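Local coordinates for hypothetical protein (Bacteroides caccae, PDB 4M8R) that is of unknown function but pairs an Ig-like N-terminal domain with a WD40-like, probably beta-propeller, domain, at residues N171-P176 with D193-A198; S218-S223 with R236-M241; Q211-G216 with E243-L248; E255-Y260 with L273-G278; D151-V156 with C165-E170. All coordinates share one frame; numbering follows the deposited sequence.

Interaction 1. Residues N171-P176 with D193-A198; sequences NGVQQP and DYNTLA
Gln175 and Asn171 both reach Asp193 with their amide nitrogens, and one carboxylate oxygen takes both bonds. The longer reach is that of Gln175. Its CB leaves the backbone on the side away from 193-198, but a chi2 of -159° sends CD on from CG in a nearly extended line, and the amide reaches Asp193. Gln175 CG passes 4.2 Å from Tyr194 O, CD lies beside Asp193, and Gln175 OE1 comes 3.7 Å from Asp193 CA. At the tip, Gln175 NE2 gives a proton to Asp193 OD1 at 2.8 Å, on the anti lone pair of that oxygen, with amide and carboxylate planes almost perpendicular; a second bond from NE2 goes to Glu170 O. Asn171 ND2 joins the same Asp193 OD1 at 3.0 Å, coming from above the carboxylate plane.

Further along, Asn195 OD1 accepts from Gln174 N at 2.9 Å, in the plane of its carbonyl, while Val173 CB packs against the same oxygen. Thr196 then turns on the O of Gln174: its OG1 donates at 2.9 Å and its backbone N adds a weaker, bent bond.

Gln174 sends its own OE1 to Arg153. Residues 171-172 make the turn between strands 163-170 and 173-180. The contact ties that turn and the first residues of strand 173-180 to the residues that lead into strand 196-201 of the next sheet, consistent with neighbouring propeller blades.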
# COMPACT_ATOMS: atom_id res chain seq x y z
N ASN A 171 3.85 34.32 24.01
CA ASN A 171 4.80 34.40 25.12
C ASN A 171 6.15 34.97 24.68
O ASN A 171 7.20 34.48 25.08
CB ASN A 171 4.98 33.02 25.78
CG ASN A 171 3.68 32.46 26.32
OD1 ASN A 171 2.81 33.20 26.79
ND2 ASN A 171 3.53 31.14 26.27
N GLY A 172 6.10 35.99 23.83
CA GLY A 172 7.29 36.73 23.43
C GLY A 172 8.15 36.12 22.34
O GLY A 172 9.21 36.66 22.02
N VAL A 173 7.72 34.98 21.78
CA VAL A 173 8.46 34.33 20.70
C VAL A 173 7.55 33.81 19.60
O VAL A 173 6.34 33.70 19.78
CB VAL A 173 9.34 33.16 21.20
CG1 VAL A 173 10.43 33.66 22.13
CG2 VAL A 173 8.49 32.09 21.88
N GLN A 174 8.16 33.50 18.45
CA GLN A 174 7.45 32.92 17.32
C GLN A 174 7.23 31.43 17.56
O GLN A 174 8.17 30.70 17.87
CB GLN A 174 8.25 33.14 16.02
CG GLN A 174 8.24 34.58 15.52
CD GLN A 174 6.87 35.01 15.00
OE1 GLN A 174 6.36 34.45 14.04
NE2 GLN A 174 6.28 36.02 15.64
N GLN A 175 5.98 30.99 17.41
CA GLN A 175 5.60 29.60 17.64
C GLN A 175 4.61 29.12 16.58
O GLN A 175 3.84 29.91 16.03
CB GLN A 175 4.94 29.45 19.01
CG GLN A 175 5.84 29.86 20.16
CD GLN A 175 5.38 29.24 21.47
OE1 GLN A 175 5.28 28.02 21.58
NE2 GLN A 175 5.14 30.08 22.48
N PRO A 176 4.61 27.80 16.31
CA PRO A 176 3.69 27.25 15.33
C PRO A 176 2.29 27.01 15.88
O PRO A 176 2.14 26.51 17.00
CB PRO A 176 4.35 25.93 14.94
CG PRO A 176 5.11 25.53 16.15
CD PRO A 176 5.60 26.81 16.76
N ASP A 193 7.98 26.67 24.75
CA ASP A 193 7.93 28.02 24.19
C ASP A 193 9.29 28.41 23.63
O ASP A 193 9.95 29.30 24.14
CB ASP A 193 7.49 29.01 25.28
CG ASP A 193 6.09 28.73 25.79
OD1 ASP A 193 5.13 28.87 25.01
OD2 ASP A 193 5.95 28.38 26.98
N TYR A 194 9.70 27.72 22.57
CA TYR A 194 10.98 28.00 21.92
C TYR A 194 10.73 28.82 20.66
O TYR A 194 9.79 28.55 19.91
CB TYR A 194 11.72 26.70 21.56
CG TYR A 194 12.13 25.83 22.75
CD1 TYR A 194 12.40 26.38 24.00
CD2 TYR A 194 12.28 24.45 22.60
CE1 TYR A 194 12.79 25.59 25.07
CE2 TYR A 194 12.68 23.65 23.67
CZ TYR A 194 12.93 24.22 24.91
OH TYR A 194 13.31 23.45 25.98
N ASN A 195 11.57 29.83 20.43
CA ASN A 195 11.42 30.68 19.26
C ASN A 195 11.64 29.89 17.98
O ASN A 195 12.54 29.06 17.90
CB ASN A 195 12.41 31.85 19.32
CG ASN A 195 12.17 32.88 18.23
OD1 ASN A 195 11.06 33.38 18.07
ND2 ASN A 195 13.21 33.19 17.47
N THR A 196 10.80 30.16 16.99
CA THR A 196 10.81 29.43 15.74
C THR A 196 11.30 30.31 14.59
O THR A 196 10.65 31.29 14.23
CB THR A 196 9.40 28.91 15.43
OG1 THR A 196 8.87 28.25 16.59
CG2 THR A 196 9.41 27.95 14.25
N LEU A 197 12.44 29.95 14.01
CA LEU A 197 12.97 30.63 12.83
C LEU A 197 12.05 30.52 11.63
O LEU A 197 11.86 31.49 10.90
CB LEU A 197 14.31 30.03 12.41
CG LEU A 197 15.58 30.43 13.13
CD1 LEU A 197 16.77 29.84 12.40
CD2 LEU A 197 15.71 31.95 13.22
N ALA A 198 11.51 29.32 11.39
CA ALA A 198 10.75 29.04 10.17
C ALA A 198 10.05 27.70 10.23
O ALA A 198 10.51 26.78 10.90
CB ALA A 198 11.69 29.06 8.97

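Interaction 2. Residues S218-S223 with R236-M241. With PO4 (phosphate ion), chain E; PO4 (phosphate ion), chain D.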
# COMPACT_ATOMS: atom_id res chain seq x y z
N SER A 218 17.54 23.62 16.45
CA SER A 218 17.36 22.23 16.04
C SER A 218 16.15 22.10 15.14
O SER A 218 15.30 22.99 15.09
CB SER A 218 17.17 21.33 17.26
OG SER A 218 18.35 21.24 18.02
N LEU A 219 16.07 20.98 14.44
CA LEU A 219 14.96 20.71 13.54
C LEU A 219 13.92 19.86 14.26
O LEU A 219 14.26 18.85 14.86
CB LEU A 219 15.47 19.98 12.29
CG LEU A 219 14.45 19.72 11.18
CD1 LEU A 219 13.93 21.03 10.62
CD2 LEU A 219 15.09 18.87 10.10
N TYR A 220 12.66 20.29 14.21
CA TYR A 220 11.56 19.64 14.92
C TYR A 220 10.47 19.21 13.96
O TYR A 220 10.26 19.84 12.92
CB TYR A 220 10.91 20.60 15.91
CG TYR A 220 11.68 20.88 17.18
CD1 TYR A 220 12.82 21.68 17.18
CD2 TYR A 220 11.24 20.37 18.40
CE1 TYR A 220 13.51 21.95 18.35
CE2 TYR A 220 11.93 20.63 19.58
CZ TYR A 220 13.05 21.42 19.55
OH TYR A 220 13.72 21.67 20.71
N ASN A 221 9.75 18.16 14.33
CA ASN A 221 8.50 17.82 13.68
C ASN A 221 7.37 18.39 14.52
O ASN A 221 7.18 18.00 15.66
CB ASN A 221 8.34 16.31 13.58
CG ASN A 221 7.10 15.91 12.81
OD1 ASN A 221 6.03 16.50 12.97
ND2 ASN A 221 7.23 14.91 11.96
N VAL A 222 6.61 19.32 13.94
CA VAL A 222 5.56 20.01 14.69
C VAL A 222 4.17 19.68 14.20
O VAL A 222 3.20 20.28 14.66
CB VAL A 222 5.77 21.54 14.68
CG1 VAL A 222 7.09 21.89 15.33
CG2 VAL A 222 5.71 22.11 13.27
N SER A 223 4.05 18.74 13.27
CA SER A 223 2.74 18.32 12.78
C SER A 223 2.31 16.94 13.29
O SER A 223 1.16 16.55 13.10
CB SER A 223 2.72 18.34 11.25
OG SER A 223 3.63 17.41 10.70
N ARG A 236 0.24 19.58 20.90
CA ARG A 236 1.61 20.06 21.09
C ARG A 236 2.59 18.90 21.04
O ARG A 236 2.41 17.91 21.73
CB ARG A 236 1.74 20.76 22.44
CG ARG A 236 0.89 22.00 22.61
CD ARG A 236 1.03 22.56 24.02
NE ARG A 236 -0.08 23.46 24.35
CZ ARG A 236 0.00 24.79 24.53
NH1 ARG A 236 1.17 25.43 24.46
NH2 ARG A 236 -1.10 25.47 24.81
N SER A 237 3.64 19.04 20.22
CA SER A 237 4.66 18.01 20.07
C SER A 237 5.98 18.53 20.61
O SER A 237 6.19 19.74 20.68
CB SER A 237 4.87 17.66 18.59
OG SER A 237 3.68 17.19 17.99
N ASN A 238 6.86 17.60 20.96
CA ASN A 238 8.24 17.92 21.27
C ASN A 238 9.17 16.88 20.66
O ASN A 238 9.71 16.02 21.36
CB ASN A 238 8.46 18.02 22.77
CG ASN A 238 9.85 18.49 23.12
OD1 ASN A 238 10.36 19.43 22.50
ND2 ASN A 238 10.49 17.84 24.09
N PHE A 239 9.37 16.98 19.34
CA PHE A 239 10.13 15.99 18.59
C PHE A 239 11.33 16.57 17.83
O PHE A 239 11.31 16.67 16.60
CB PHE A 239 9.20 15.28 17.60
CG PHE A 239 8.22 14.33 18.24
CD1 PHE A 239 8.64 13.32 19.08
CD2 PHE A 239 6.87 14.42 17.94
CE1 PHE A 239 7.74 12.44 19.65
CE2 PHE A 239 5.96 13.54 18.50
CZ PHE A 239 6.40 12.55 19.35
N PRO A 240 12.39 16.95 18.55
CA PRO A 240 13.60 17.37 17.86
C PRO A 240 14.37 16.20 17.27
O PRO A 240 14.20 15.06 17.73
CB PRO A 240 14.43 18.03 18.97
CG PRO A 240 13.97 17.37 20.22
CD PRO A 240 12.51 17.07 20.01
N MSE A 241 15.21 16.47 16.28
CA MSE A 241 16.08 15.45 15.71
C MSE A 241 17.22 15.21 16.66
O MSE A 241 17.63 16.13 17.37
CB MSE A 241 16.67 15.95 14.40
CG MSE A 241 15.61 16.12 13.32
SE MSE A 241 15.42 14.42 12.35
CE MSE A 241 16.87 14.83 11.09
P PO4 E . -1.76 19.68 24.56
O1 PO4 E . -3.17 19.16 24.74
O2 PO4 E . -1.25 19.26 23.20
O3 PO4 E . -1.78 21.19 24.65
O4 PO4 E . -0.86 19.10 25.64
P PO4 D . 14.47 18.19 25.16
O1 PO4 D . 13.00 18.37 25.47
O2 PO4 D . 14.74 16.83 24.57
O3 PO4 D . 14.93 19.24 24.17
O4 PO4 D . 15.22 18.33 26.46
O HOH W 1 7.93 18.96 18.07
O HOH W 2 2.16 18.57 16.53
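Leu219 and Met241, a selenomethionine, open an antiparallel pairing in which the weakly bonded strand 239-240 lies along 217-221, outermost within this chain in a sheet of the WD40-like domain. Leu219 O accepts from Met241 N at 2.9 Å, nearly along the C=O axis, and Leu219 CB rests 4.0 Å from Met241 CG.

Tyr220 follows in a non-hydrogen-bonded pair with Pro240. Its CG lies anti to the carbonyl carbon (chi1 -76°), and the ring offers one face to Pro240 CB, a CH-pi contact 3.8 Å from the centroid, offset toward the rim. Asn238 OD1 sits at the ring edge, in plane, 3.5 Å from Tyr220 CE2. An alanine in place of this tyrosine would probably open a gap beside the Pro240 ring and leave Asn238 OD1 without the ring edge it lies against. Asn238 ND2 also binds a phosphate ion, beside Arg89 and Glu91 of the second subunit, which covers this outer strand.

Asn221 N then bonds to Phe239 O at 3.1 Å. A water continues the pairing, donating to Asn221 O and accepting from Phe239 N. Asn221 folds into an Asx turn: its OD1 accepts from the backbone N of Ser223 at 3.0 Å.

Interaction 3. Residues Q211-G216 with E243-L248. With PO4 (phosphate ion), chain D; PO4 (phosphate ion), chain C.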
# COMPACT_ATOMS: atom_id res chain seq x y z
N GLN A 211 13.73 25.44 15.47
CA GLN A 211 13.42 26.08 16.75
C GLN A 211 14.62 26.07 17.68
O GLN A 211 15.49 25.21 17.56
CB GLN A 211 12.27 25.37 17.44
CG GLN A 211 10.98 25.36 16.64
CD GLN A 211 9.85 24.72 17.42
OE1 GLN A 211 9.92 23.55 17.78
NE2 GLN A 211 8.79 25.49 17.67
N GLN A 212 14.64 27.02 18.60
CA GLN A 212 15.75 27.21 19.52
C GLN A 212 15.64 26.25 20.70
O GLN A 212 15.03 26.58 21.72
CB GLN A 212 15.78 28.66 20.01
CG GLN A 212 16.98 29.00 20.86
CD GLN A 212 17.17 30.49 21.02
OE1 GLN A 212 16.22 31.22 21.31
NE2 GLN A 212 18.39 30.96 20.81
N ARG A 213 16.24 25.08 20.55
CA ARG A 213 16.20 24.03 21.58
C ARG A 213 16.98 24.42 22.84
O ARG A 213 16.67 23.95 23.93
CB ARG A 213 16.74 22.71 21.01
CG ARG A 213 16.58 21.50 21.92
CD ARG A 213 16.97 20.23 21.19
NE ARG A 213 16.73 19.04 22.01
CZ ARG A 213 17.09 17.80 21.68
NH1 ARG A 213 17.72 17.56 20.55
NH2 ARG A 213 16.81 16.80 22.51
N GLY A 214 18.00 25.27 22.67
CA GLY A 214 18.78 25.77 23.80
C GLY A 214 19.65 26.94 23.39
O GLY A 214 19.15 28.01 23.05
N LYS A 215 20.97 26.73 23.42
CA LYS A 215 21.92 27.72 22.93
C LYS A 215 21.75 27.94 21.42
O LYS A 215 21.90 29.06 20.93
CB LYS A 215 23.36 27.30 23.24
CG LYS A 215 23.83 26.06 22.49
CD LYS A 215 25.02 25.39 23.16
CE LYS A 215 25.33 24.04 22.53
NZ LYS A 215 24.22 23.05 22.69
N GLY A 216 21.41 26.87 20.70
CA GLY A 216 21.26 26.92 19.25
C GLY A 216 19.96 26.32 18.74
O GLY A 216 19.04 26.03 19.52
N GLU A 243 20.29 15.51 16.59
CA GLU A 243 21.43 16.15 15.95
C GLU A 243 21.89 17.31 16.81
O GLU A 243 21.12 17.80 17.64
CB GLU A 243 21.05 16.64 14.55
CG GLU A 243 20.50 15.56 13.62
CD GLU A 243 21.54 14.52 13.22
OE1 GLU A 243 22.75 14.79 13.36
OE2 GLU A 243 21.14 13.44 12.75
N PRO A 244 23.13 17.77 16.61
CA PRO A 244 23.58 18.90 17.42
C PRO A 244 22.78 20.17 17.14
O PRO A 244 22.07 20.25 16.13
CB PRO A 244 25.05 19.09 17.01
CG PRO A 244 25.42 17.87 16.23
CD PRO A 244 24.14 17.37 15.62
N GLN A 245 22.89 21.14 18.04
CA GLN A 245 22.29 22.45 17.85
C GLN A 245 23.28 23.33 17.12
O GLN A 245 24.49 23.19 17.31
CB GLN A 245 21.94 23.09 19.19
CG GLN A 245 20.90 22.31 19.98
CD GLN A 245 20.66 22.87 21.37
OE1 GLN A 245 20.79 24.07 21.60
NE2 GLN A 245 20.27 22.00 22.30
N PHE A 246 22.78 24.23 16.29
CA PHE A 246 23.64 25.15 15.55
C PHE A 246 23.23 26.60 15.73
O PHE A 246 22.04 26.92 15.72
CB PHE A 246 23.66 24.79 14.07
CG PHE A 246 24.28 23.45 13.79
CD1 PHE A 246 25.66 23.29 13.83
CD2 PHE A 246 23.48 22.35 13.50
CE1 PHE A 246 26.24 22.06 13.59
CE2 PHE A 246 24.06 21.11 13.26
CZ PHE A 246 25.44 20.97 13.31
N GLU A 247 24.23 27.47 15.91
CA GLU A 247 24.01 28.91 15.95
C GLU A 247 23.86 29.44 14.54
O GLU A 247 24.31 28.82 13.57
CB GLU A 247 25.19 29.63 16.62
CG GLU A 247 24.93 30.10 18.05
CD GLU A 247 25.27 29.05 19.08
OE1 GLU A 247 24.50 28.08 19.22
OE2 GLU A 247 26.31 29.21 19.77
N LEU A 248 23.22 30.60 14.43
CA LEU A 248 23.15 31.33 13.17
C LEU A 248 24.53 31.89 12.84
O LEU A 248 25.34 32.13 13.75
CB LEU A 248 22.16 32.48 13.28
CG LEU A 248 20.69 32.09 13.45
CD1 LEU A 248 19.87 33.29 13.89
CD2 LEU A 248 20.15 31.50 12.15
P PO4 D . 14.47 18.19 25.16
O1 PO4 D . 13.00 18.37 25.47
O2 PO4 D . 14.74 16.83 24.57
O3 PO4 D . 14.93 19.24 24.17
O4 PO4 D . 15.22 18.33 26.46
P PO4 C . 18.53 13.69 21.73
O1 PO4 C . 17.81 13.59 23.06
O2 PO4 C . 18.86 12.31 21.21
O3 PO4 C . 17.66 14.39 20.73
O4 PO4 C . 19.78 14.51 21.90
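Gln245 reaches into the bend 213-216, the connection of the beta hairpin formed by strands 208-212 and 217-221 in the WD40-like domain, and brings its OE1 near the N atoms of residues 214 to 216.

There is a single hydrogen bond across the contact. Gly216 N donates to Gln245 OE1 at 3.0 Å, fairly straight at 164° and in the plane of the carbonyl. The Gln245 chain is extended beyond CG, a chi2 of 174° sending CD on toward the bend. The N atoms of Gly214 and Lys215 lie at poor angles to OE1.

Packing does the rest. Lys215 NZ stands over one face of the Gln245 amide, 3.8 Å from Gln245 CD. Arg213 CG lies across the other face, 3.7 Å from Gln245 NE2, and these two side chains cross at about a right angle. Gln245 CB rests on the backbone of Gly216. A side chain at Gly216 would run into Glu247 OE1 and Phe246 O, so the close approach depends on the bare CA. Glu247 OE1 lies 3.4 Å from Gly216 CA.

The ionic part belongs to Arg213, whose extended chain carries the guanidinium beyond Gln245 to two phosphate ions, probably from the crystallisation liquor. Arg49 and Arg89 of the second subunit also bind these ions, one each. The guanidinium meets them at its edge: Arg213 NE bonds to O3 of one phosphate at 2.8 Å, and Arg213 NH2 to O2 of the same ion at 2.9 Å.

Interaction 4. Residues E255-Y260 with L273-G278; sequences EQFGDY and LSARKG
Gln256 and Arg276 join the two backbones, which run in roughly opposed directions, 144° apart from end to end. Residues 255-256 finish a short 3-10 turn, while 273-276 is strand. Gln256 O points at the strand and accepts from Arg276 N at 2.9 Å, a straight bond of 168° that falls on a lone pair in the carbonyl plane. The same oxygen receives a CA-H contact from Ala275. Farther on a water bridges the chains, accepting from Gly258 N at 3.1 Å and donating to Ser274 O at 2.8 Å. Gly258 has a positive phi of 96°, where a CB would jam against the preceding carbonyl.

Among the side chains, Gln256 lies alongside the carbonyl of Arg276, its CG anti to its own carbonyl carbon and the chain extended beyond. Gln256 CB and CG each approach Arg276 O to 3.2 Å, and NE2 makes a weak, bent bond to it before meeting Lys277 CA. Gln256 OE1 turns to Thr253 N. An alanine in place of this glutamine would probably leave Thr253 N without that acceptor and Arg276 O without its weak donor. Phe257 puts one ring face over Ala275 CB, a CH-pi contact of 4.1 Å to the centroid, displaced toward the rim and nearest CE2.

Asp259 has its partner in Arg153, a salt bridge to strand 153-156 in another sheet. Phe257 also packs on Leu197 and Met285, on strands of the same sheet as 270-276, so the loop before strand 262-264 lies against that sheet.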
# COMPACT_ATOMS: atom_id res chain seq x y z
N GLU A 255 14.75 37.47 13.94
CA GLU A 255 13.70 38.30 13.31
C GLU A 255 13.83 38.39 11.78
O GLU A 255 12.89 38.79 11.10
CB GLU A 255 13.65 39.71 13.92
CG GLU A 255 15.00 40.41 14.06
CD GLU A 255 15.65 40.21 15.42
OE1 GLU A 255 15.29 39.24 16.13
OE2 GLU A 255 16.52 41.03 15.79
N GLN A 256 15.00 38.01 11.25
CA GLN A 256 15.25 38.03 9.81
C GLN A 256 14.67 36.83 9.05
O GLN A 256 14.70 36.81 7.82
CB GLN A 256 16.76 38.10 9.57
CG GLN A 256 17.42 39.32 10.18
CD GLN A 256 18.89 39.41 9.84
OE1 GLN A 256 19.69 38.60 10.29
NE2 GLN A 256 19.26 40.40 9.04
N PHE A 257 14.13 35.85 9.77
CA PHE A 257 13.63 34.61 9.17
C PHE A 257 12.14 34.43 9.42
O PHE A 257 11.55 35.08 10.28
CB PHE A 257 14.36 33.41 9.78
CG PHE A 257 15.85 33.46 9.64
CD1 PHE A 257 16.61 34.28 10.47
CD2 PHE A 257 16.50 32.68 8.69
CE1 PHE A 257 17.99 34.32 10.35
CE2 PHE A 257 17.88 32.73 8.57
CZ PHE A 257 18.62 33.54 9.40
N GLY A 258 11.54 33.51 8.66
CA GLY A 258 10.18 33.06 8.92
C GLY A 258 9.07 33.74 8.13
O GLY A 258 7.90 33.41 8.30
N ASP A 259 9.42 34.70 7.27
CA ASP A 259 8.42 35.35 6.44
C ASP A 259 7.89 34.39 5.38
O ASP A 259 6.73 34.49 4.97
CB ASP A 259 8.99 36.61 5.80
CG ASP A 259 9.26 37.71 6.81
OD1 ASP A 259 8.36 37.95 7.66
OD2 ASP A 259 10.35 38.32 6.77
N TYR A 260 8.74 33.47 4.94
CA TYR A 260 8.35 32.44 4.00
C TYR A 260 8.78 31.06 4.50
O TYR A 260 9.79 30.93 5.17
CB TYR A 260 8.96 32.71 2.62
CG TYR A 260 8.47 34.00 2.01
CD1 TYR A 260 7.24 34.05 1.35
CD2 TYR A 260 9.21 35.17 2.12
CE1 TYR A 260 6.78 35.23 0.80
CE2 TYR A 260 8.76 36.36 1.57
CZ TYR A 260 7.54 36.38 0.92
OH TYR A 260 7.09 37.56 0.37
N LEU A 273 16.25 28.30 2.91
CA LEU A 273 15.62 29.42 3.60
C LEU A 273 16.01 30.72 2.91
O LEU A 273 16.95 30.77 2.11
CB LEU A 273 16.09 29.48 5.05
CG LEU A 273 15.97 28.20 5.88
CD1 LEU A 273 16.80 28.31 7.15
CD2 LEU A 273 14.52 27.92 6.20
N SER A 274 15.28 31.78 3.23
CA SER A 274 15.67 33.13 2.85
C SER A 274 15.63 34.01 4.09
O SER A 274 14.80 33.79 4.99
CB SER A 274 14.75 33.69 1.75
OG SER A 274 13.43 33.88 2.22
N ALA A 275 16.53 34.98 4.14
CA ALA A 275 16.63 35.89 5.27
C ALA A 275 16.61 37.34 4.79
O ALA A 275 17.27 37.68 3.80
CB ALA A 275 17.91 35.62 6.06
N ARG A 276 15.87 38.17 5.51
CA ARG A 276 15.74 39.59 5.21
C ARG A 276 16.77 40.39 6.01
O ARG A 276 16.78 40.33 7.24
CB ARG A 276 14.32 40.05 5.56
CG ARG A 276 13.97 41.45 5.10
CD ARG A 276 12.65 41.90 5.70
NE ARG A 276 12.08 43.04 4.98
CZ ARG A 276 12.50 44.30 5.08
NH1 ARG A 276 13.51 44.63 5.89
NH2 ARG A 276 11.91 45.25 4.36
N LYS A 277 17.63 41.14 5.32
CA LYS A 277 18.60 42.01 5.99
C LYS A 277 17.94 43.31 6.46
O LYS A 277 16.84 43.65 6.02
CB LYS A 277 19.80 42.31 5.08
CG LYS A 277 20.81 41.18 4.98
CD LYS A 277 22.10 41.66 4.33
CE LYS A 277 23.07 40.51 4.06
NZ LYS A 277 23.60 39.91 5.32
N GLY A 278 18.63 44.03 7.35
CA GLY A 278 18.14 45.29 7.89
C GLY A 278 17.81 46.32 6.83
O GLY A 278 16.83 47.06 6.95
O HOH W 3 13.33 32.01 6.65

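Interaction 5. Residues D151-V156 with C165-E170; sequences DFRSVV and CGLAEE
Phe152 brings the CE1 and CZ atoms of its ring up against the backbone of Gly166, and this is the tight half of the hairpin 153-156/163-170. Phe152 CE1 stands 3.3 Å from Gly166 CA, and CZ is almost as near to Gly166 N. A CB on Gly166 would collide with that ring and Arg153 O, so the glycine lets the strand come this close. The ring gets there with CG anti to the backbone N (chi1 -159°).

Leu167 N donates to Arg153 O at 2.8 Å, and its return bond, from Arg153 N to Leu167 O, is weak. Val156 and Cys165 exchange two bonds, each 2.8 Å between N and O. Between these two hydrogen-bonded pairs the register slips by one residue, a beta bulge, with Ser154 turning the corner at a positive phi of 57°. Val156 CG2 then packs on Cys165 CB at 4.0 Å. Arg153, bent at chi3, lays NH2 near Leu167 CD1; NH2 bonds to Gln174 OE1, NH1 to Asp259 OD1 in a salt bridge and to the backbone O of Phe257.

The other end is looser and reaches the surface. Asp151 OD2 accepts from Glu169 N at 2.8 Å on its syn side and brushes Glu169 CB. The two carboxylates are not in contact, Asp151 OD2 lying 5.1 Å from Glu169 OE1, and would probably repel only mildly, since Glu169 OE1 is bonded to Gln174 NE2.

Strand 153-156 is outermost in its four-stranded antiparallel sheet, with 163-170 next to it; Val156 and Leu167 touch strand 196-201 of the adjoining sheet.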
# COMPACT_ATOMS: atom_id res chain seq x y z
N ASP A 151 -1.00 38.38 13.55
CA ASP A 151 0.32 38.34 12.91
C ASP A 151 0.63 37.00 12.24
O ASP A 151 1.78 36.73 11.90
CB ASP A 151 1.41 38.67 13.96
CG ASP A 151 1.39 37.72 15.16
OD1 ASP A 151 0.29 37.24 15.54
OD2 ASP A 151 2.47 37.47 15.73
N PHE A 152 -0.40 36.17 12.05
CA PHE A 152 -0.25 34.83 11.46
C PHE A 152 0.55 34.91 10.17
O PHE A 152 0.24 35.71 9.29
CB PHE A 152 -1.62 34.20 11.22
CG PHE A 152 -1.62 32.69 11.09
CD1 PHE A 152 -0.85 31.89 11.93
CD2 PHE A 152 -2.44 32.07 10.16
CE1 PHE A 152 -0.88 30.51 11.82
CE2 PHE A 152 -2.47 30.69 10.05
CZ PHE A 152 -1.69 29.91 10.88
N ARG A 153 1.56 34.07 10.07
CA ARG A 153 2.65 34.26 9.13
C ARG A 153 3.13 32.92 8.58
O ARG A 153 3.00 31.90 9.24
CB ARG A 153 3.79 34.92 9.89
CG ARG A 153 4.79 35.70 9.06
CD ARG A 153 5.65 36.55 9.99
NE ARG A 153 6.38 35.72 10.95
CZ ARG A 153 7.71 35.57 10.99
NH1 ARG A 153 8.51 36.20 10.13
NH2 ARG A 153 8.25 34.80 11.92
N SER A 154 3.69 32.93 7.37
CA SER A 154 4.30 31.74 6.79
C SER A 154 3.29 30.60 6.71
O SER A 154 3.55 29.47 7.13
CB SER A 154 5.53 31.31 7.61
OG SER A 154 6.28 30.33 6.92
N VAL A 155 2.13 30.92 6.16
CA VAL A 155 0.98 30.03 6.24
C VAL A 155 1.08 28.90 5.22
O VAL A 155 1.30 29.14 4.04
CB VAL A 155 -0.33 30.82 6.05
CG1 VAL A 155 -1.52 29.89 6.16
CG2 VAL A 155 -0.41 31.92 7.09
N VAL A 156 0.89 27.68 5.71
CA VAL A 156 1.01 26.48 4.89
C VAL A 156 -0.05 25.47 5.29
O VAL A 156 -0.72 25.62 6.31
CB VAL A 156 2.39 25.82 5.06
CG1 VAL A 156 3.49 26.74 4.58
CG2 VAL A 156 2.64 25.42 6.51
N CYS A 165 -1.41 25.76 9.02
CA CYS A 165 -0.31 25.92 9.95
C CYS A 165 0.43 27.21 9.62
O CYS A 165 0.49 27.62 8.46
CB CYS A 165 0.64 24.73 9.87
SG CYS A 165 -0.11 23.15 10.33
N GLY A 166 0.98 27.86 10.64
CA GLY A 166 1.77 29.08 10.45
C GLY A 166 2.40 29.53 11.75
O GLY A 166 2.22 28.88 12.78
N LEU A 167 3.13 30.63 11.70
CA LEU A 167 3.81 31.16 12.88
C LEU A 167 3.10 32.39 13.42
O LEU A 167 2.59 33.21 12.65
CB LEU A 167 5.25 31.53 12.53
CG LEU A 167 6.11 30.40 11.97
CD1 LEU A 167 7.48 30.94 11.59
CD2 LEU A 167 6.23 29.27 12.97
N ALA A 168 3.07 32.52 14.75
CA ALA A 168 2.49 33.68 15.42
C ALA A 168 3.18 33.92 16.76
O ALA A 168 3.75 33.00 17.35
CB ALA A 168 1.00 33.49 15.61
N GLU A 169 3.12 35.17 17.22
CA GLU A 169 3.74 35.55 18.48
C GLU A 169 2.96 34.96 19.64
O GLU A 169 1.74 35.06 19.68
CB GLU A 169 3.77 37.08 18.61
CG GLU A 169 4.59 37.59 19.79
CD GLU A 169 6.06 37.77 19.46
OE1 GLU A 169 6.59 37.01 18.62
OE2 GLU A 169 6.69 38.67 20.05
N GLU A 170 3.67 34.33 20.57
CA GLU A 170 3.07 33.78 21.77
C GLU A 170 4.13 33.71 22.86
O GLU A 170 5.20 33.12 22.65
CB GLU A 170 2.49 32.39 21.50
CG GLU A 170 1.65 31.80 22.64
CD GLU A 170 0.22 32.30 22.66
OE1 GLU A 170 -0.03 33.47 22.28
OE2 GLU A 170 -0.67 31.52 23.05

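Interactions 2 and 5 are buried, 1 and 4 partly so, and 3 lies at the surface. Interactions 1 and 5 share one four-stranded sheet: 163-170 pairs with 153-156 on one side and 173-180 on the other. Interactions 2 and 3 work on the hairpin of strands 208-212 and 217-221, share a phosphate ion, and lie beside the second subunit. Interaction 4 stands apart from 2, about 21 Å between centres, but touches 1, 3 and 5. The chemistry follows the place: backbone pairing and apolar packing in 2 and 5, amide-carboxylate bonds in 1, a side-chain amide received by a backbone N-H in 3, with phosphate ions at its border and that of 2, and a water-bridged loop edge in 4.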